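Local coordinates for 6-pyruvoyl tetrahydropterin synthase (Plasmodium falciparum, PDB 1Y13), which belongs to the 6-pyruvoyl tetrahydropterin synthase family and binds zinc and biopterin in an assembly of six chains, at residues 57-62 against 158-163. Residues are numbered along the deposited sequence; the frame is centred on the assembly and turned at random.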
# COMPACT_ATOMS: atom_id res chain seq x y z
N LEU A 57 5.97 10.66 11.58
CA LEU A 57 5.91 11.41 12.82
C LEU A 57 4.49 11.49 13.37
O LEU A 57 3.55 11.81 12.65
CB LEU A 57 6.40 12.85 12.59
CG LEU A 57 6.31 13.85 13.75
CD1 LEU A 57 7.14 13.39 14.95
CD2 LEU A 57 6.80 15.24 13.30
N LYS A 58 4.36 11.22 14.66
CA LYS A 58 3.08 11.32 15.34
C LYS A 58 3.25 12.12 16.63
O LYS A 58 4.25 11.95 17.35
CB LYS A 58 2.55 9.93 15.60
CG LYS A 58 1.33 9.86 16.46
CD LYS A 58 0.81 8.46 16.47
CE LYS A 58 1.43 7.67 17.60
NZ LYS A 58 0.66 6.41 17.76
N VAL A 59 2.32 13.03 16.90
CA VAL A 59 2.32 13.81 18.14
C VAL A 59 0.96 13.70 18.84
O VAL A 59 -0.08 13.65 18.20
CB VAL A 59 2.79 15.33 17.97
CG1 VAL A 59 3.95 15.45 16.96
CG2 VAL A 59 1.68 16.24 17.54
N ARG A 60 1.00 13.64 20.16
CA ARG A 60 -0.22 13.56 20.95
C ARG A 60 -0.39 14.86 21.72
O ARG A 60 0.54 15.33 22.39
CB ARG A 60 -0.13 12.38 21.90
CG ARG A 60 -1.39 12.08 22.65
CD ARG A 60 -1.14 10.96 23.65
NE ARG A 60 -0.62 9.78 22.95
CZ ARG A 60 0.14 8.84 23.50
NH1 ARG A 60 0.48 8.89 24.79
NH2 ARG A 60 0.54 7.83 22.75
N GLY A 61 -1.56 15.45 21.57
CA GLY A 61 -1.89 16.72 22.20
C GLY A 61 -3.38 16.80 22.44
O GLY A 61 -3.98 15.83 22.88
N TYR A 62 -3.95 17.97 22.17
CA TYR A 62 -5.37 18.26 22.36
C TYR A 62 -5.84 19.10 21.21
O TYR A 62 -5.05 19.83 20.62
CB TYR A 62 -5.60 19.03 23.68
CG TYR A 62 -5.17 18.23 24.88
CD1 TYR A 62 -6.05 17.35 25.50
CD2 TYR A 62 -3.85 18.30 25.36
CE1 TYR A 62 -5.65 16.58 26.57
CE2 TYR A 62 -3.44 17.52 26.44
CZ TYR A 62 -4.36 16.67 27.04
OH TYR A 62 -3.99 15.89 28.10
N ARG A 158 1.03 24.43 23.04
CA ARG A 158 -0.11 23.70 22.48
C ARG A 158 -0.47 22.48 23.32
O ARG A 158 -1.41 21.76 23.02
CB ARG A 158 0.16 23.33 21.01
CG ARG A 158 0.33 24.58 20.13
CD ARG A 158 0.28 24.30 18.64
NE ARG A 158 -1.01 23.72 18.24
CZ ARG A 158 -2.04 24.39 17.73
NH1 ARG A 158 -1.99 25.70 17.53
NH2 ARG A 158 -3.14 23.72 17.39
N HIS A 159 0.28 22.26 24.40
CA HIS A 159 0.05 21.14 25.32
C HIS A 159 0.28 19.76 24.69
O HIS A 159 -0.37 18.77 25.06
CB HIS A 159 -1.35 21.20 25.95
CG HIS A 159 -1.54 22.33 26.92
ND1 HIS A 159 -0.86 22.40 28.12
CD2 HIS A 159 -2.38 23.39 26.90
CE1 HIS A 159 -1.25 23.47 28.78
NE2 HIS A 159 -2.17 24.09 28.06
N ILE A 160 1.21 19.71 23.76
CA ILE A 160 1.69 18.46 23.18
C ILE A 160 2.62 17.79 24.21
O ILE A 160 3.55 18.43 24.72
CB ILE A 160 2.39 18.72 21.83
CG1 ILE A 160 1.32 19.10 20.79
CG2 ILE A 160 3.21 17.49 21.37
CD1 ILE A 160 1.82 19.99 19.67
N HIS A 161 2.35 16.53 24.54
CA HIS A 161 3.05 15.87 25.66
C HIS A 161 3.78 14.61 25.24
O HIS A 161 4.47 13.99 26.05
CB HIS A 161 2.09 15.61 26.85
CG HIS A 161 0.80 14.94 26.46
ND1 HIS A 161 -0.26 15.63 25.92
CD2 HIS A 161 0.42 13.64 26.53
CE1 HIS A 161 -1.25 14.79 25.67
NE2 HIS A 161 -0.86 13.58 26.03
N TYR A 162 3.68 14.24 23.97
CA TYR A 162 4.24 12.99 23.50
C TYR A 162 4.54 13.07 22.02
O TYR A 162 3.74 13.59 21.25
CB TYR A 162 3.28 11.84 23.80
CG TYR A 162 3.70 10.49 23.26
CD1 TYR A 162 4.55 9.66 23.99
CD2 TYR A 162 3.23 10.04 22.04
CE1 TYR A 162 4.92 8.42 23.51
CE2 TYR A 162 3.58 8.80 21.55
CZ TYR A 162 4.43 8.00 22.28
OH TYR A 162 4.79 6.77 21.80
N ILE A 163 5.71 12.57 21.65
CA ILE A 163 6.16 12.58 20.26
C ILE A 163 6.76 11.20 19.93
O ILE A 163 7.50 10.61 20.73
CB ILE A 163 7.20 13.68 20.03
CG1 ILE A 163 6.56 15.05 20.26
CG2 ILE A 163 7.73 13.67 18.61
CD1 ILE A 163 7.54 16.16 20.42
O HOH W 1 -2.07 20.02 21.04
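The carbonyl oxygen of Tyr162 is gripped twice from strand 49-62: Arg60 N donates a nearly straight hydrogen bond of 2.9 Å to Tyr162 O, and Val59 CA brings a CA-H...O contact to the same oxygen. This is an antiparallel junction in the five-stranded sheet of the tunnelling fold (T-fold), between its central strand 49-62 and strand 162-168. Val59 and Ile163 form a non-hydrogen-bonded pair, Arg60 and Tyr162 the hydrogen-bonded one. Beyond them the ladder gives way to a loop, yet His161 N still donates a hydrogen bond to Arg60 O at 3.1 Å, while Ile160 CA makes a CA-H...O contact with that oxygen. Arg60 O also lies over one face of the His161 imidazole, toward its rim. The ring's rotation is fixed by His161 ND1, which donates in its own plane to His159 O at 3.3 Å; His159, just past helix 152-157, has positive phi in the Schellman motif that closes the helix.

On the face bearing Arg60 and Tyr162, a guanidinium lies flat on a phenol ring, with planes only 14° apart. Arg60 CG lies anti to the backbone N (chi1 -172°) and the chain bends at chi3; Arg60 CZ lies 4.0 Å from the centroid of the Tyr162 ring, over its face, a cation-pi stack. Arg60 NE is held by a salt bridge to Glu23, and Tyr162 OH bonds to Glu164.

The opposite face is apolar: Leu57 CD1 meets Ile163 CG2 at 3.7 Å, and Val59 CB faces Ile160 CG2. Helix 72-86 packs on Leu57 and Val59, helix 135-150 on Ile163. Toward the Tyr62 end, water 1 accepts from Tyr62 N and lies 2.7 Å from Arg158 O, and the edge of the Tyr62 ring brings CD2 to 3.5 Å from His159 O.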